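Local coordinates for probable transcriptional regulator, LysR family protein (Rhodococcus sp., PDB 2QL3), which probably regulates transcription as a DNA-binding factor of the LysR family, seen here as its C-terminal effector-binding (substrate-binding) domain without the DNA-binding part, at the interface of chains A and B. Numbering follows the deposited sequence. Chains: chain A/B, Probable transcriptional regulator, LysR family protein.

The three contacts are neighbouring patches of one two-fold symmetric interface between copies of the LysR C-terminal domain. Contact 2 is in the middle: the centres of its C-alpha atoms lie about 11 Å from those of contact 1 and of contact 3, while contacts 1 and 3 are about 19 Å apart. Helix 138-147 takes part in all three, from chain A in contact 1, from both chains in contact 2 and from chain B in contact 3. A:Pro17 belongs to contacts 2 and 3. Symmetry repeats each patch with the chains exchanged; the pairing may be a regulatory-domain dimer, such as LysR proteins commonly form, though the structure alone does not prove it.

Contact 1: the interface of chains A and B. Residues chain A 134-137, 140; chain B 13, 16, 38, 40.
The end of strand 34-40 of chain B meets the turn between strand 133-135 and helix 138-147 of chain A, where B:Glu40 points its carboxylate at a pair of threonine hydroxyls, A:Thr135 and A:Thr140, one oxygen to each. A:Thr135 OG1 donates to B:Glu40 OE1 at 2.5 Å, meeting it on the syn side and 20° out of the carboxylate plane. From the helix, A:Thr140 OG1 donates to the syn lone pair of B:Glu40 OE2 at 2.7 Å. One hydroxyl on each oxygen, with a water bridging OE1 to the backbone N of A:Ala136, should restrain the carboxylate from turning. The glutamate is extended beyond CG, which takes the carboxylate across the boundary.

Second-shell bonds set both hydroxyls. A:Thr135 OG1 stands anti to its own backbone N (chi1 173°), where it also accepts from A:Asn137 N at 2.9 Å. The amide A:Asn137 ND2 donates to A:Thr140 OG1, which lies 29° out of the amide plane. An alanine in place of B:Glu40 would probably leave the hydroxyls of A:Thr135 and A:Thr140 without the carboxylate that accepts from both and open a gap beside the turn. Near strand 133-135, the ring atom B:Phe38 CD1 lies 3.7 Å from the carbonyl oxygen A:Arg134 O. A second water joins the backbones here, lying 2.7 Å from A:Arg134 N and 2.8 Å from B:Phe38 O.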
loop_
_atom_site.group_PDB
_atom_site.type_symbol
_atom_site.label_atom_id
_atom_site.label_comp_id
_atom_site.label_asym_id
_atom_site.label_seq_id
_atom_site.Cartn_x
_atom_site.Cartn_y
_atom_site.Cartn_z
ATOM N N ARG A 134 -6.888 5.659 11.105
ATOM C CA ARG A 134 -6.151 6.461 10.162
ATOM C C ARG A 134 -5.003 5.591 9.649
ATOM O O ARG A 134 -4.463 4.738 10.401
ATOM C CB ARG A 134 -5.669 7.725 10.909
ATOM C CG ARG A 134 -4.739 8.601 10.182
ATOM C CD ARG A 134 -4.263 9.740 11.138
ATOM N NE ARG A 134 -5.396 10.476 11.730
ATOM C CZ ARG A 134 -5.869 11.660 11.311
ATOM N NH1 ARG A 134 -6.905 12.202 11.956
ATOM N NH2 ARG A 134 -5.316 12.310 10.269
ATOM N N THR A 135 -4.699 5.729 8.349
ATOM C CA THR A 135 -3.626 4.956 7.675
ATOM C C THR A 135 -3.119 5.727 6.443
ATOM O O THR A 135 -3.885 6.423 5.752
ATOM C CB THR A 135 -4.114 3.543 7.211
ATOM O OG1 THR A 135 -3.079 2.911 6.434
ATOM C CG2 THR A 135 -5.367 3.648 6.310
ATOM N N ALA A 136 -1.841 5.641 6.137
ATOM C CA ALA A 136 -1.403 6.199 4.842
ATOM C C ALA A 136 -1.395 5.148 3.708
ATOM O O ALA A 136 -1.073 5.462 2.550
ATOM C CB ALA A 136 -0.013 6.904 4.972
ATOM N N ASN A 137 -1.817 3.926 4.038
ATOM C CA ASN A 137 -1.779 2.797 3.115
ATOM C C ASN A 137 -3.136 2.565 2.443
ATOM O O ASN A 137 -4.097 2.322 3.102
ATOM C CB ASN A 137 -1.354 1.545 3.842
ATOM C CG ASN A 137 -1.019 0.396 2.873
ATOM O OD1 ASN A 137 -0.745 0.627 1.684
ATOM N ND2 ASN A 137 -1.035 -0.822 3.372
ATOM N N THR A 140 -4.751 -0.750 3.189
ATOM C CA THR A 140 -5.197 -0.832 4.552
ATOM C C THR A 140 -6.579 -0.171 4.709
ATOM O O THR A 140 -7.449 -0.700 5.413
ATOM C CB THR A 140 -4.166 -0.260 5.536
ATOM O OG1 THR A 140 -2.940 -1.008 5.416
ATOM C CG2 THR A 140 -4.708 -0.328 6.988
ATOM N N PRO B 13 3.330 -1.465 7.657
ATOM C CA PRO B 13 2.367 -1.254 6.592
ATOM C C PRO B 13 1.959 -2.534 5.905
ATOM O O PRO B 13 0.795 -2.700 5.668
ATOM C CB PRO B 13 3.124 -0.333 5.633
ATOM C CG PRO B 13 3.918 0.553 6.605
ATOM C CD PRO B 13 4.437 -0.486 7.566
ATOM N N GLY B 16 -0.856 -4.311 7.846
ATOM C CA GLY B 16 -2.123 -3.588 7.973
ATOM C C GLY B 16 -3.331 -4.154 7.234
ATOM O O GLY B 16 -4.385 -4.316 7.828
ATOM N N PHE B 38 -4.695 2.867 16.378
ATOM C CA PHE B 38 -4.007 2.078 15.412
ATOM C C PHE B 38 -2.979 2.937 14.733
ATOM O O PHE B 38 -3.296 4.013 14.255
ATOM C CB PHE B 38 -4.992 1.520 14.387
ATOM C CG PHE B 38 -4.325 0.832 13.244
ATOM C CD1 PHE B 38 -4.326 1.410 11.977
ATOM C CD2 PHE B 38 -3.655 -0.361 13.427
ATOM C CE1 PHE B 38 -3.674 0.795 10.903
ATOM C CE2 PHE B 38 -3.012 -0.994 12.345
ATOM C CZ PHE B 38 -3.045 -0.405 11.091
ATOM N N GLU B 40 0.372 2.532 11.898
ATOM C CA GLU B 40 1.297 1.811 11.041
ATOM C C GLU B 40 2.508 2.691 10.947
ATOM O O GLU B 40 2.362 3.910 10.789
ATOM C CB GLU B 40 0.750 1.669 9.629
ATOM C CG GLU B 40 -0.155 0.502 9.381
ATOM C CD GLU B 40 -0.899 0.608 8.068
ATOM O OE1 GLU B 40 -1.230 1.762 7.694
ATOM O OE2 GLU B 40 -1.177 -0.452 7.431
HETATM O O HOH W 1 -5.877 4.860 13.491
HETATM O O HOH W 2 -0.134 4.414 7.848
#

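Contact 2: the interface of chains A and B. Residues chain A 17, 138-139, 142, 164; chain B 17, 139, 164.
B:Tyr164 buries more surface than any other residue in this central patch, with A:Tyr164 next, and each reaches across the two-fold axis to the Glu139 of the other chain. B:Tyr164 OH donates to the anti lone pair of A:Glu139 OE2 at 2.5 Å. By the two-fold symmetry, A:Tyr164 OH gives the same kind of bond to B:Glu139 OE2 at 2.6 Å. In both pairs the accepting oxygen lies at the ring edge, in plane, while the carboxylate is turned 53° against the ring.

In each glutamate CG, anti to the backbone N (chi1 -173° in A:Glu139), lies over the centre of its own chain's tyrosine ring, and the bend at chi2 (57°) swings the carboxylate so that OE1 accepts from that tyrosine's backbone N. One carboxylate thus ties its own loop to the partner's phenol. A:Arg142 NH2 adds a salt bridge to A:Glu139 OE2 at 2.9 Å, in the guanidinium plane and on the syn lone pair, so this oxygen accepts from both phenol and guanidinium; a positive charge here would probably favour the ionised carboxylate.

Prolines pack alongside the tyrosines: A:Pro17 CG is 3.8 Å from B:Tyr164 CD1, and B:Pro17 CG is 3.7 Å from A:Tyr164 CD1. A:Phe138 adds CD2 against B:Tyr164 CE1 at 3.7 Å. Together the reciprocal bonds and proline packing link helix 138-147 and the Tyr164 loop of both chains, and are likely to help hold the dimer together at its centre.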
loop_
_atom_site.group_PDB
_atom_site.type_symbol
_atom_site.label_atom_id
_atom_site.label_comp_id
_atom_site.label_asym_id
_atom_site.label_seq_id
_atom_site.Cartn_x
_atom_site.Cartn_y
_atom_site.Cartn_z
ATOM N N PRO A 17 0.411 1.640 -7.926
ATOM C CA PRO A 17 -0.208 0.377 -8.490
ATOM C C PRO A 17 -1.380 0.546 -9.472
ATOM O O PRO A 17 -1.800 -0.401 -10.104
ATOM C CB PRO A 17 -0.713 -0.360 -7.252
ATOM C CG PRO A 17 -0.756 0.667 -6.141
ATOM C CD PRO A 17 -0.124 1.964 -6.585
ATOM N N PHE A 138 -3.201 2.665 1.130
ATOM C CA PHE A 138 -4.477 2.587 0.404
ATOM C C PHE A 138 -5.188 1.284 0.666
ATOM O O PHE A 138 -6.388 1.272 0.891
ATOM C CB PHE A 138 -4.208 2.775 -1.088
ATOM C CG PHE A 138 -5.383 3.073 -1.926
ATOM C CD1 PHE A 138 -5.687 4.387 -2.269
ATOM C CD2 PHE A 138 -6.092 2.053 -2.536
ATOM C CE1 PHE A 138 -6.772 4.698 -3.142
ATOM C CE2 PHE A 138 -7.161 2.355 -3.386
ATOM C CZ PHE A 138 -7.513 3.669 -3.672
ATOM N N GLU A 139 -4.455 0.187 0.601
ATOM C CA GLU A 139 -5.079 -1.122 0.805
ATOM C C GLU A 139 -5.487 -1.334 2.246
ATOM O O GLU A 139 -6.466 -2.027 2.507
ATOM C CB GLU A 139 -4.172 -2.257 0.383
ATOM C CG GLU A 139 -4.876 -3.637 0.429
ATOM C CD GLU A 139 -6.151 -3.729 -0.440
ATOM O OE1 GLU A 139 -6.955 -4.659 -0.221
ATOM O OE2 GLU A 139 -6.374 -2.873 -1.339
ATOM N N ARG A 142 -8.941 0.160 2.354
ATOM C CA ARG A 142 -9.934 -0.749 1.703
ATOM C C ARG A 142 -10.147 -1.981 2.523
ATOM O O ARG A 142 -11.315 -2.383 2.726
ATOM C CB ARG A 142 -9.464 -1.197 0.302
ATOM C CG ARG A 142 -9.383 -0.104 -0.705
ATOM C CD ARG A 142 -8.855 -0.638 -2.064
ATOM N NE ARG A 142 -9.900 -1.380 -2.779
ATOM C CZ ARG A 142 -9.865 -2.668 -3.084
ATOM N NH1 ARG A 142 -10.867 -3.207 -3.776
ATOM N NH2 ARG A 142 -8.849 -3.421 -2.719
ATOM N N TYR A 164 -7.352 -7.556 0.338
ATOM C CA TYR A 164 -6.364 -8.632 0.552
ATOM C C TYR A 164 -6.873 -9.811 1.389
ATOM O O TYR A 164 -6.352 -10.905 1.272
ATOM C CB TYR A 164 -5.082 -8.097 1.224
ATOM C CG TYR A 164 -4.081 -7.317 0.344
ATOM C CD1 TYR A 164 -2.906 -6.796 0.909
ATOM C CD2 TYR A 164 -4.312 -7.101 -1.026
ATOM C CE1 TYR A 164 -1.957 -6.132 0.126
ATOM C CE2 TYR A 164 -3.382 -6.422 -1.821
ATOM C CZ TYR A 164 -2.207 -5.947 -1.236
ATOM O OH TYR A 164 -1.290 -5.297 -2.009
ATOM N N PRO B 17 -3.173 -4.483 5.927
ATOM C CA PRO B 17 -4.318 -5.001 5.206
ATOM C C PRO B 17 -4.480 -6.516 5.270
ATOM O O PRO B 17 -5.539 -7.026 4.934
ATOM C CB PRO B 17 -4.091 -4.500 3.756
ATOM C CG PRO B 17 -2.615 -4.252 3.637
ATOM C CD PRO B 17 -1.990 -4.350 5.044
ATOM N N GLU B 139 1.365 -3.288 -2.876
ATOM C CA GLU B 139 0.562 -3.395 -4.073
ATOM C C GLU B 139 1.328 -2.904 -5.292
ATOM O O GLU B 139 1.091 -3.362 -6.403
ATOM C CB GLU B 139 -0.800 -2.676 -3.981
ATOM C CG GLU B 139 -1.716 -3.008 -5.227
ATOM C CD GLU B 139 -2.044 -4.558 -5.457
ATOM O OE1 GLU B 139 -2.518 -4.879 -6.558
ATOM O OE2 GLU B 139 -1.778 -5.438 -4.582
ATOM N N TYR B 164 -4.567 -4.359 -8.536
ATOM C CA TYR B 164 -5.398 -3.189 -8.690
ATOM C C TYR B 164 -5.751 -2.925 -10.140
ATOM O O TYR B 164 -6.804 -2.408 -10.411
ATOM C CB TYR B 164 -4.639 -1.995 -8.110
ATOM C CG TYR B 164 -4.742 -1.836 -6.600
ATOM C CD1 TYR B 164 -4.337 -0.634 -6.011
ATOM C CD2 TYR B 164 -5.247 -2.858 -5.778
ATOM C CE1 TYR B 164 -4.407 -0.427 -4.672
ATOM C CE2 TYR B 164 -5.291 -2.677 -4.381
ATOM C CZ TYR B 164 -4.861 -1.425 -3.868
ATOM O OH TYR B 164 -4.897 -1.188 -2.553
#

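Contact 3: the interface of chains A and B. Residues chain A 16-17, 20-21; chain B 140, 143-144, 165.
B:Phe144 holds its ring beside A:Pro21 and the backbone of A:Gly16, with CG2 of B:Thr140 from its own helix covering one face, offset toward the rim. Carbons CD1 and CE1 of the ring make the contact across. B:Phe144 CD1 lies 3.7 Å from A:Pro21 CG, the proline crossing the phenyl group at about a right angle. B:Phe144 CE1 comes 3.6 Å from the carbonyl oxygen A:Gly16 O.

A:Pro21, in the first turn of helix 20-30, buries the most surface of the patch. Its CG also packs 3.6 Å from the methyl CB of B:Ala143. Toward the B:Glu165 loop, A:Pro21 CB is 3.4 Å from the carboxylate carbon B:Glu165 CD. A nearly straight B:Glu165 (chi2 -167°) reaches the proline with its carboxylate.

A:Pro17 rests on the same helix: its CA is 3.7 Å from B:Ala143 CB, and its CD is 3.5 Å from the hydroxyl B:Thr140 OG1. The small side chain of B:Ala143 probably allows both prolines to come close to helix 138-147. The contacts described are mainly packing, and the patch probably helps fix how helix 20-30 of one chain sits against helix 138-147 of the other in the dimer.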
loop_
_atom_site.group_PDB
_atom_site.type_symbol
_atom_site.label_atom_id
_atom_site.label_comp_id
_atom_site.label_asym_id
_atom_site.label_seq_id
_atom_site.Cartn_x
_atom_site.Cartn_y
_atom_site.Cartn_z
ATOM N N GLY A 16 1.109 4.588 -7.638
ATOM C CA GLY A 16 2.034 3.535 -8.031
ATOM C C GLY A 16 1.431 2.258 -8.597
ATOM O O GLY A 16 1.895 1.789 -9.615
ATOM N N PRO A 17 0.411 1.640 -7.926
ATOM C CA PRO A 17 -0.208 0.377 -8.490
ATOM C C PRO A 17 -1.380 0.546 -9.472
ATOM O O PRO A 17 -1.800 -0.401 -10.104
ATOM C CB PRO A 17 -0.713 -0.360 -7.252
ATOM C CG PRO A 17 -0.756 0.667 -6.141
ATOM C CD PRO A 17 -0.124 1.964 -6.585
ATOM N N LEU A 20 0.675 3.832 -12.822
ATOM C CA LEU A 20 2.043 3.686 -13.207
ATOM C C LEU A 20 2.426 2.374 -13.901
ATOM O O LEU A 20 3.201 2.422 -14.823
ATOM C CB LEU A 20 2.952 3.930 -12.040
ATOM C CG LEU A 20 3.468 5.359 -11.843
ATOM C CD1 LEU A 20 4.468 5.789 -12.935
ATOM C CD2 LEU A 20 2.312 6.306 -11.702
ATOM N N PRO A 21 1.882 1.226 -13.465
ATOM C CA PRO A 21 2.357 -0.035 -14.082
ATOM C C PRO A 21 2.221 -0.084 -15.595
ATOM O O PRO A 21 3.223 -0.345 -16.258
ATOM C CB PRO A 21 1.512 -1.094 -13.410
ATOM C CG PRO A 21 1.189 -0.462 -11.987
ATOM C CD PRO A 21 0.914 0.985 -12.376
ATOM N N THR B 140 2.225 -1.947 -5.102
ATOM C CA THR B 140 2.954 -1.480 -6.264
ATOM C C THR B 140 3.815 -2.622 -6.768
ATOM O O THR B 140 3.819 -2.866 -7.958
ATOM C CB THR B 140 3.812 -0.246 -5.981
ATOM O OG1 THR B 140 2.988 0.760 -5.405
ATOM C CG2 THR B 140 4.523 0.275 -7.244
ATOM N N ALA B 143 1.445 -5.107 -8.608
ATOM C CA ALA B 143 0.950 -4.530 -9.876
ATOM C C ALA B 143 2.026 -4.522 -10.943
ATOM O O ALA B 143 1.769 -4.841 -12.096
ATOM C CB ALA B 143 0.430 -3.101 -9.654
ATOM N N PHE B 144 3.221 -4.092 -10.576
ATOM C CA PHE B 144 4.355 -4.083 -11.501
ATOM C C PHE B 144 4.596 -5.499 -12.002
ATOM O O PHE B 144 4.811 -5.722 -13.185
ATOM C CB PHE B 144 5.601 -3.572 -10.786
ATOM C CG PHE B 144 5.775 -2.089 -10.894
ATOM C CD1 PHE B 144 4.664 -1.258 -10.921
ATOM C CD2 PHE B 144 7.029 -1.518 -10.975
ATOM C CE1 PHE B 144 4.776 0.117 -11.013
ATOM C CE2 PHE B 144 7.139 -0.092 -11.094
ATOM C CZ PHE B 144 5.998 0.683 -11.073
ATOM N N GLU B 165 -4.861 -3.308 -11.068
ATOM C CA GLU B 165 -5.082 -3.121 -12.515
ATOM C C GLU B 165 -5.994 -4.185 -13.108
ATOM O O GLU B 165 -6.429 -4.043 -14.253
ATOM C CB GLU B 165 -3.742 -3.154 -13.282
ATOM C CG GLU B 165 -2.871 -1.953 -13.090
ATOM C CD GLU B 165 -1.740 -1.900 -14.111
ATOM O OE1 GLU B 165 -1.016 -2.935 -14.245
ATOM O OE2 GLU B 165 -1.581 -0.851 -14.787
#